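Local coordinates for protein cytosolic phospholipase A2 delta (Homo sapiens, PDB 5IZ5) that hydrolyses glycerophospholipids at the sn-2 position in a calcium-dependent manner, preferring linoleic acid there, and releases a lysophospholipid and a free fatty acid, at residues H424-V429 / K594-G599; P503-S508 / G513-R518. The protein carries 3 engineered substitutions. One frame throughout, in Å; residues are numbered along the deposited sequence.

Contact 1: residues H424-V429 / K594-G599; sequences HPTTFV and KGFLTG
The N-terminal start of helix 428-441, in the catalytic domain, packs through Phe-428 and Thr-426 against Leu-597 and Phe-596 of the loop that follows helix 588-593. The side chain of Phe-428 is about 12 Å from that of Asp-651, the proton acceptor by similarity, so this is packing near the active site and not part of it. Leu-597 sits in a type I beta turn running from Gly-595 to Thr-598 and sets its CD2 methyl over the centre of one face of the Phe-428 ring, 3.6 Å from the centroid and 9° off the normal, a CH-pi contact. The carbonyl O of Leu-597 also comes within 3.5 Å of CE1 of Phe-428. Ser-536 and Leu-540 of helix 534-543 touch this phenyl too, joining a second helix to the packing. An alanine at Phe-428 has no ring for the CD2 methyl of Leu-597 to rest on, and a gap would probably open between the turn and the helix start. Thr-427 is the N-cap, its OG1 accepting a weak bond from Val-429 N. One residue earlier, Thr-426 swings CG2 anti to its own backbone nitrogen, and this methyl meets the Phe-596 ring obliquely, 3.9 Å from CE1.

Contact 2: residues P503-S508 / G513-R518; sequences PELFGS and GRLMRR
This is a local packing contact, without hydrogen bonds across it, beside a two-stranded antiparallel hairpin of the catalytic domain, where the loop leading into strand 509-511 packs against strand 514-517 and the residue after it. Leu-505 and Arg-518 cross at about a right angle, and the CD2 methyl of Leu-505 comes down on the guanidinium face, 3.8 Å from CZ of Arg-518 and over the centre of the group. Arg-518 gets there with CG anti to its backbone N (chi1 -174°) and a bend at chi2, which turn the chain back from a CB that points away from the loop. Glu-504 adds its CG obliquely, 4.2 Å from NH2 of Arg-518. Its carboxylate does not pair with that arginine: OE2 of Glu-504 stays 5.5 Å from NH2 of Arg-518, while OE1 forms a salt bridge with Arg-453. Strands 509-511 and 514-517 are joined by a tight connection, and strand 514-517 carries a classic beta bulge, Met-516 and Arg-517 both facing Glu-509 of strand 509-511; NH2 of Arg-517 also makes a salt bridge to OE2 of Glu-509, which lies outside the two segments. The loop enters the hairpin through a type II beta turn from Leu-505 to Ser-508. Ser-508, the last residue of the turn, touches with its CB both the carbonyl O of Arg-517, at 3.4 Å, and CD1 of Leu-515, at 3.6 Å. Its OG lies 3.5 Å from CA of Arg-518 and is hydrogen-bonded to the backbone N of Ile-519. CD2 of Leu-505 and CD2 of Leu-515 approach to 4.2 Å, and both leucines touch Phe-510.

From the N terminus, the chain first reaches 424-429, which leads from helix 406-422 into the first turn of helix 428-441, and meets its partner 594-599 only after another 164 residues. Within that long loop lies contact 2, whose segments 503-508 and 513-518 are separated by just four residues, three of them strand 509-511; it is therefore nested inside contact 1, and the two do not cross. Contact 1 ties the start of helix 428-441 to the loop after helix 588-593, whereas contact 2 joins the loop after strand 499-501 to the hairpin's second strand. Their centres are 24 Å apart and their nearest atoms about 6 Å, although His-424 contacts Ile-519, the residue following contact 2.

Contact 1: residues H424-V429 / K594-G599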
loop_
_atom_site.group_PDB
_atom_site.type_symbol
_atom_site.label_atom_id
_atom_site.label_comp_id
_atom_site.label_asym_id
_atom_site.label_seq_id
_atom_site.Cartn_x
_atom_site.Cartn_y
_atom_site.Cartn_z
ATOM N N HIS B 424 14.415 -12.367 0.825
ATOM C CA HIS B 424 12.986 -12.117 0.722
ATOM C C HIS B 424 12.248 -12.998 1.720
ATOM O O HIS B 424 12.667 -14.129 1.977
ATOM C CB HIS B 424 12.451 -12.427 -0.680
ATOM C CG HIS B 424 12.966 -11.510 -1.739
ATOM N ND1 HIS B 424 13.928 -11.892 -2.645
ATOM C CD2 HIS B 424 12.656 -10.226 -2.036
ATOM C CE1 HIS B 424 14.188 -10.886 -3.458
ATOM N NE2 HIS B 424 13.430 -9.863 -3.111
ATOM N N PRO B 425 11.136 -12.493 2.274
ATOM C CA PRO B 425 10.294 -13.357 3.087
ATOM C C PRO B 425 9.528 -14.328 2.191
ATOM O O PRO B 425 9.437 -14.112 0.985
ATOM C CB PRO B 425 9.340 -12.375 3.756
ATOM C CG PRO B 425 9.195 -11.265 2.765
ATOM C CD PRO B 425 10.515 -11.173 2.042
ATOM N N THR B 426 9.024 -15.406 2.774
ATOM C CA THR B 426 8.202 -16.376 2.062
ATOM C C THR B 426 6.785 -16.368 2.625
ATOM O O THR B 426 6.581 -16.683 3.798
ATOM C CB THR B 426 8.835 -17.763 2.185
ATOM O OG1 THR B 426 10.226 -17.656 1.869
ATOM C CG2 THR B 426 8.175 -18.753 1.238
ATOM N N THR B 427 5.810 -15.977 1.801
ATOM C CA THR B 427 4.432 -15.936 2.241
ATOM C C THR B 427 3.523 -16.615 1.225
ATOM O O THR B 427 3.968 -17.042 0.151
ATOM C CB THR B 427 3.954 -14.488 2.437
ATOM O OG1 THR B 427 3.790 -13.867 1.160
ATOM C CG2 THR B 427 4.937 -13.675 3.263
ATOM N N PHE B 428 2.242 -16.713 1.574
ATOM C CA PHE B 428 1.229 -17.264 0.672
ATOM C C PHE B 428 1.192 -16.487 -0.647
ATOM O O PHE B 428 0.970 -17.066 -1.707
ATOM C CB PHE B 428 -0.161 -17.204 1.323
ATOM C CG PHE B 428 -0.514 -18.409 2.149
ATOM C CD1 PHE B 428 0.151 -18.632 3.340
ATOM C CD2 PHE B 428 -1.534 -19.287 1.775
ATOM C CE1 PHE B 428 -0.151 -19.720 4.137
ATOM C CE2 PHE B 428 -1.847 -20.379 2.574
ATOM C CZ PHE B 428 -1.154 -20.593 3.758
ATOM N N VAL B 429 1.412 -15.179 -0.562
ATOM C CA VAL B 429 1.426 -14.310 -1.728
ATOM C C VAL B 429 2.502 -14.721 -2.714
ATOM O O VAL B 429 2.283 -14.679 -3.918
ATOM C CB VAL B 429 1.626 -12.837 -1.322
ATOM C CG1 VAL B 429 2.018 -11.979 -2.516
ATOM C CG2 VAL B 429 0.356 -12.309 -0.679
ATOM N N LYS B 594 1.527 -27.799 0.854
ATOM C CA LYS B 594 0.644 -27.616 2.007
ATOM C C LYS B 594 1.483 -27.507 3.274
ATOM O O LYS B 594 1.340 -26.569 4.058
ATOM C CB LYS B 594 -0.312 -28.812 2.092
ATOM C CG LYS B 594 -1.617 -28.603 2.832
ATOM C CD LYS B 594 -1.518 -28.896 4.323
ATOM C CE LYS B 594 -2.755 -29.638 4.820
ATOM N NZ LYS B 594 -3.083 -29.331 6.242
ATOM N N GLY B 595 2.390 -28.458 3.441
ATOM C CA GLY B 595 3.272 -28.498 4.595
ATOM C C GLY B 595 4.233 -27.326 4.599
ATOM O O GLY B 595 4.385 -26.628 5.600
ATOM N N PHE B 596 4.862 -27.106 3.449
ATOM C CA PHE B 596 5.793 -25.992 3.251
ATOM C C PHE B 596 5.229 -24.643 3.711
ATOM O O PHE B 596 5.920 -23.857 4.363
ATOM C CB PHE B 596 6.182 -25.932 1.768
ATOM C CG PHE B 596 7.172 -24.854 1.445
ATOM C CD1 PHE B 596 6.738 -23.580 1.106
ATOM C CD2 PHE B 596 8.533 -25.112 1.470
ATOM C CE1 PHE B 596 7.645 -22.579 0.807
ATOM C CE2 PHE B 596 9.448 -24.116 1.170
ATOM C CZ PHE B 596 9.003 -22.847 0.835
ATOM N N LEU B 597 3.977 -24.378 3.369
ATOM C CA LEU B 597 3.348 -23.082 3.663
ATOM C C LEU B 597 2.767 -22.913 5.089
ATOM O O LEU B 597 2.335 -21.820 5.448
ATOM C CB LEU B 597 2.260 -22.826 2.610
ATOM C CG LEU B 597 2.244 -21.484 1.856
ATOM C CD1 LEU B 597 3.612 -21.220 1.242
ATOM C CD2 LEU B 597 1.178 -21.500 0.771
ATOM N N THR B 598 2.795 -23.965 5.907
ATOM C CA THR B 598 2.019 -24.017 7.166
ATOM C C THR B 598 2.229 -22.821 8.106
ATOM O O THR B 598 1.279 -22.183 8.596
ATOM C CB THR B 598 2.370 -25.304 7.936
ATOM O OG1 THR B 598 2.112 -26.434 7.098
ATOM C CG2 THR B 598 1.572 -25.435 9.233
ATOM N N GLY B 599 3.486 -22.506 8.351
ATOM C CA GLY B 599 3.808 -21.451 9.308
ATOM C C GLY B 599 3.396 -20.035 8.903
ATOM O O GLY B 599 3.231 -19.159 9.757
#

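Contact 2: residues P503-S508 / G513-R518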
loop_
_atom_site.group_PDB
_atom_site.type_symbol
_atom_site.label_atom_id
_atom_site.label_comp_id
_atom_site.label_asym_id
_atom_site.label_seq_id
_atom_site.Cartn_x
_atom_site.Cartn_y
_atom_site.Cartn_z
ATOM N N PRO B 503 7.745 2.724 -9.478
ATOM C CA PRO B 503 7.441 1.320 -9.247
ATOM C C PRO B 503 8.680 0.443 -9.143
ATOM O O PRO B 503 8.660 -0.542 -8.404
ATOM C CB PRO B 503 6.607 0.934 -10.476
ATOM C CG PRO B 503 6.946 1.955 -11.507
ATOM C CD PRO B 503 7.155 3.215 -10.734
ATOM N N GLU B 504 9.749 0.802 -9.865
ATOM C CA GLU B 504 11.006 0.045 -9.821
ATOM C C GLU B 504 11.635 0.054 -8.429
ATOM O O GLU B 504 12.377 -0.855 -8.093
ATOM C CB GLU B 504 12.012 0.513 -10.896
ATOM C CG GLU B 504 12.370 1.989 -10.877
ATOM C CD GLU B 504 11.510 2.801 -11.826
ATOM O OE1 GLU B 504 10.252 2.725 -11.770
ATOM O OE2 GLU B 504 12.116 3.525 -12.634
ATOM N N LEU B 505 11.302 1.040 -7.605
ATOM C CA LEU B 505 11.814 1.106 -6.242
ATOM C C LEU B 505 10.868 0.552 -5.166
ATOM O O LEU B 505 11.250 0.469 -4.000
ATOM C CB LEU B 505 12.188 2.553 -5.908
ATOM C CG LEU B 505 13.324 3.160 -6.739
ATOM C CD1 LEU B 505 13.661 4.537 -6.199
ATOM C CD2 LEU B 505 14.569 2.278 -6.738
ATOM N N PHE B 506 9.648 0.173 -5.543
ATOM C CA PHE B 506 8.705 -0.401 -4.585
ATOM C C PHE B 506 9.184 -1.780 -4.153
ATOM O O PHE B 506 9.390 -2.666 -4.984
ATOM C CB PHE B 506 7.290 -0.514 -5.156
ATOM C CG PHE B 506 6.373 -1.303 -4.281
ATOM C CD1 PHE B 506 5.836 -0.735 -3.137
ATOM C CD2 PHE B 506 6.090 -2.627 -4.571
ATOM C CE1 PHE B 506 5.010 -1.464 -2.305
ATOM C CE2 PHE B 506 5.265 -3.361 -3.748
ATOM C CZ PHE B 506 4.729 -2.781 -2.615
ATOM N N GLY B 507 9.340 -1.951 -2.845
ATOM C CA GLY B 507 9.933 -3.159 -2.292
ATOM C C GLY B 507 11.372 -2.960 -1.843
ATOM O O GLY B 507 11.953 -3.851 -1.227
ATOM N N SER B 508 11.953 -1.802 -2.154
ATOM C CA SER B 508 13.298 -1.472 -1.673
ATOM C C SER B 508 13.209 -0.913 -0.271
ATOM O O SER B 508 12.126 -0.585 0.207
ATOM C CB SER B 508 14.001 -0.481 -2.610
ATOM O OG SER B 508 14.326 -1.099 -3.845
ATOM N N GLY B 513 12.968 8.949 3.553
ATOM C CA GLY B 513 12.783 9.314 2.163
ATOM C C GLY B 513 13.946 8.973 1.264
ATOM O O GLY B 513 13.828 9.131 0.050
ATOM N N ARG B 514 15.060 8.508 1.842
ATOM C CA ARG B 514 16.227 8.088 1.061
ATOM C C ARG B 514 16.241 6.583 0.843
ATOM O O ARG B 514 15.856 5.804 1.715
ATOM C CB ARG B 514 17.541 8.478 1.746
ATOM C CG ARG B 514 17.952 9.926 1.552
ATOM C CD ARG B 514 17.337 10.827 2.596
ATOM N NE ARG B 514 17.887 12.177 2.550
ATOM C CZ ARG B 514 17.436 13.197 3.275
ATOM N NH1 ARG B 514 16.405 13.030 4.095
ATOM N NH2 ARG B 514 18.011 14.393 3.173
ATOM N N LEU B 515 16.713 6.186 -0.329
ATOM C CA LEU B 515 16.886 4.781 -0.652
ATOM C C LEU B 515 18.088 4.229 0.117
ATOM O O LEU B 515 19.195 4.730 -0.037
ATOM C CB LEU B 515 17.090 4.634 -2.157
ATOM C CG LEU B 515 17.393 3.236 -2.682
ATOM C CD1 LEU B 515 16.202 2.318 -2.466
ATOM C CD2 LEU B 515 17.766 3.323 -4.153
ATOM N N MET B 516 17.853 3.222 0.956
ATOM C CA MET B 516 18.892 2.606 1.788
ATOM C C MET B 516 19.445 1.337 1.147
ATOM O O MET B 516 20.647 1.086 1.198
ATOM C CB MET B 516 18.339 2.271 3.178
ATOM C CG MET B 516 17.955 3.483 4.011
ATOM S SD MET B 516 19.398 4.486 4.502
ATOM C CE MET B 516 19.410 5.774 3.262
ATOM N N ARG B 517 18.571 0.530 0.554
ATOM C CA ARG B 517 19.008 -0.675 -0.154
ATOM C C ARG B 517 18.066 -1.005 -1.301
ATOM O O ARG B 517 16.885 -1.283 -1.089
ATOM C CB ARG B 517 19.102 -1.871 0.797
ATOM C CG ARG B 517 19.735 -3.092 0.153
ATOM C CD ARG B 517 20.189 -4.103 1.188
ATOM N NE ARG B 517 19.075 -4.884 1.726
ATOM C CZ ARG B 517 18.652 -6.062 1.262
ATOM N NH1 ARG B 517 19.236 -6.641 0.213
ATOM N NH2 ARG B 517 17.624 -6.669 1.853
ATOM N N ARG B 518 18.611 -0.979 -2.509
ATOM C CA ARG B 518 17.856 -1.259 -3.713
ATOM C C ARG B 518 17.637 -2.760 -3.869
ATOM O O ARG B 518 18.589 -3.526 -3.905
ATOM C CB ARG B 518 18.599 -0.710 -4.926
ATOM C CG ARG B 518 17.832 -0.823 -6.229
ATOM C CD ARG B 518 18.187 0.313 -7.173
ATOM N NE ARG B 518 17.365 0.284 -8.381
ATOM C CZ ARG B 518 17.211 1.304 -9.226
ATOM N NH1 ARG B 518 17.820 2.469 -9.011
ATOM N NH2 ARG B 518 16.434 1.156 -10.296
#